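Local coordinates for GH127 beta-L-arabinofuranoside (Geobacillus stearothermophilus, PDB 4QK0), which hydrolyses beta-L-arabinofuranosides as a family 127 glycoside hydrolase, probably releasing L-arabinose from the ends of its substrates, at the interface of chains A and B. Coordinates in Å, arbitrary orientation; residue numbers count along the deposited sequence, not the author numbering. Chains: chain A/B, GH127 beta-L-arabinofuranoside.

The interface of chains A and B. Residues chain A 540-542; chain B 569, 572, 604-605, 608, 611.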
loop_
_atom_site.group_PDB
_atom_site.type_symbol
_atom_site.label_atom_id
_atom_site.label_comp_id
_atom_site.label_asym_id
_atom_site.label_seq_id
_atom_site.Cartn_x
_atom_site.Cartn_y
_atom_site.Cartn_z
ATOM N N HIS A 540 16.180 -13.750 -1.254
ATOM C CA HIS A 540 16.880 -13.707 0.020
ATOM C C HIS A 540 15.790 -13.629 1.123
ATOM O O HIS A 540 14.752 -12.948 0.937
ATOM C CB HIS A 540 17.718 -12.444 0.032
ATOM C CG HIS A 540 18.646 -12.348 1.165
ATOM N ND1 HIS A 540 18.217 -12.149 2.448
ATOM C CD2 HIS A 540 19.999 -12.353 1.211
ATOM C CE1 HIS A 540 19.261 -12.049 3.252
ATOM N NE2 HIS A 540 20.356 -12.154 2.521
ATOM N N PRO A 541 16.011 -14.287 2.268
ATOM C CA PRO A 541 14.966 -14.338 3.311
ATOM C C PRO A 541 14.601 -13.014 3.894
ATOM O O PRO A 541 13.574 -12.909 4.470
ATOM C CB PRO A 541 15.564 -15.248 4.366
ATOM C CG PRO A 541 16.466 -16.130 3.597
ATOM C CD PRO A 541 17.064 -15.273 2.514
ATOM N N GLN A 542 15.429 -12.009 3.742
ATOM C CA GLN A 542 15.121 -10.644 4.193
ATOM C C GLN A 542 14.101 -9.951 3.301
ATOM O O GLN A 542 13.512 -8.972 3.724
ATOM C CB GLN A 542 16.357 -9.784 4.207
ATOM C CG GLN A 542 17.396 -10.199 5.219
ATOM C CD GLN A 542 17.116 -9.611 6.543
ATOM O OE1 GLN A 542 16.950 -8.402 6.661
ATOM N NE2 GLN A 542 17.012 -10.444 7.539
ATOM N N ASN B 569 12.438 -10.504 11.657
ATOM C CA ASN B 569 12.050 -11.121 10.429
ATOM C C ASN B 569 10.981 -12.193 10.640
ATOM O O ASN B 569 11.151 -13.356 10.313
ATOM C CB ASN B 569 13.271 -11.607 9.619
ATOM C CG ASN B 569 12.884 -11.933 8.171
ATOM O OD1 ASN B 569 11.701 -11.890 7.817
ATOM N ND2 ASN B 569 13.853 -12.322 7.351
ATOM N N ASN B 572 9.837 -14.630 7.980
ATOM C CA ASN B 572 10.684 -15.827 7.792
ATOM C C ASN B 572 10.522 -16.797 8.962
ATOM O O ASN B 572 11.514 -17.289 9.535
ATOM C CB ASN B 572 12.179 -15.388 7.671
ATOM C CG ASN B 572 13.155 -16.553 7.419
ATOM O OD1 ASN B 572 14.277 -16.558 7.959
ATOM N ND2 ASN B 572 12.737 -17.542 6.644
ATOM N N ASP B 604 17.346 -20.485 6.544
ATOM C CA ASP B 604 18.721 -20.103 6.906
ATOM C C ASP B 604 19.271 -19.085 5.882
ATOM O O ASP B 604 19.345 -19.376 4.696
ATOM C CB ASP B 604 19.573 -21.356 6.916
ATOM C CG ASP B 604 20.961 -21.158 7.506
ATOM O OD1 ASP B 604 21.471 -20.011 7.659
ATOM O OD2 ASP B 604 21.559 -22.221 7.819
ATOM N N GLU B 605 19.571 -17.890 6.346
ATOM C CA GLU B 605 20.173 -16.803 5.510
ATOM C C GLU B 605 21.423 -17.201 4.663
ATOM O O GLU B 605 21.653 -16.686 3.546
ATOM C CB GLU B 605 20.639 -15.673 6.453
ATOM C CG GLU B 605 20.407 -14.280 5.831
ATOM C CD GLU B 605 19.607 -13.338 6.726
ATOM O OE1 GLU B 605 18.466 -13.721 7.073
ATOM O OE2 GLU B 605 20.092 -12.206 7.037
ATOM N N TRP B 608 22.337 -17.975 0.700
ATOM C CA TRP B 608 22.250 -16.866 -0.252
ATOM C C TRP B 608 23.653 -16.275 -0.502
ATOM O O TRP B 608 23.989 -16.068 -1.668
ATOM C CB TRP B 608 21.149 -15.800 0.126
ATOM C CG TRP B 608 19.840 -16.207 -0.458
ATOM C CD1 TRP B 608 19.253 -15.759 -1.612
ATOM C CD2 TRP B 608 19.010 -17.268 0.020
ATOM N NE1 TRP B 608 18.089 -16.458 -1.847
ATOM C CE2 TRP B 608 17.927 -17.393 -0.865
ATOM C CE3 TRP B 608 19.086 -18.121 1.108
ATOM C CZ2 TRP B 608 16.903 -18.316 -0.665
ATOM C CZ3 TRP B 608 18.071 -19.076 1.313
ATOM C CH2 TRP B 608 16.984 -19.165 0.440
ATOM N N GLU B 611 23.548 -12.910 -2.296
ATOM C CA GLU B 611 22.793 -12.825 -3.538
ATOM C C GLU B 611 21.322 -12.460 -3.183
ATOM O O GLU B 611 20.875 -12.667 -2.051
ATOM C CB GLU B 611 22.874 -14.119 -4.331
ATOM C CG GLU B 611 24.257 -14.438 -4.895
ATOM C CD GLU B 611 24.813 -13.304 -5.780
ATOM O OE1 GLU B 611 25.934 -12.807 -5.477
ATOM O OE2 GLU B 611 24.130 -12.884 -6.760
#
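B:Trp608 lays one face of its indole against the backbone of A:His540 and the ring of A:Pro541, in one patch of the two-fold A–B interface, formed here by C-terminal domains; the structure alone does not show that this dimer forms in solution. A:His540 CA stands 3.6 Å from the centroid of the five-membered ring, while A:Pro541 CD lies over the six-membered ring, 3.8 Å from its centroid. Both are CH-pi contacts, and proline suits the aromatic face because its ring is rigid and CD, beside the ring nitrogen, offers somewhat polarised C-H groups. An alanine in place of B:Trp608 would probably open a gap beneath A:Pro541 CD and A:His540 CA, leaving the His-Pro segment without its platform. The imidazole stands edge to face with the indole's five-membered ring, at some distance. With CG anti to its backbone N (chi1 -171°), A:His540 ND1 accepts a nearly straight, in-plane hydrogen bond from A:Gln542 N at 3.1 Å. That bond helps hold the ring's rotation, with A:His540 CE1 3.6 Å from B:Glu605 CG and the CD2 edge 3.4 Å from the backbone B:Glu611 O. B:Glu605 bends at chi2 (126°), carrying its carboxylate toward the amide of A:Gln542; NE2 is 3.6 Å from both OE1 and OE2, a loose polar approach. Beyond the proline, B:Asn569 supplies an amide donor: its ND2 bonds A:Pro541 O at 3.0 Å, approaching from above the carbonyl plane.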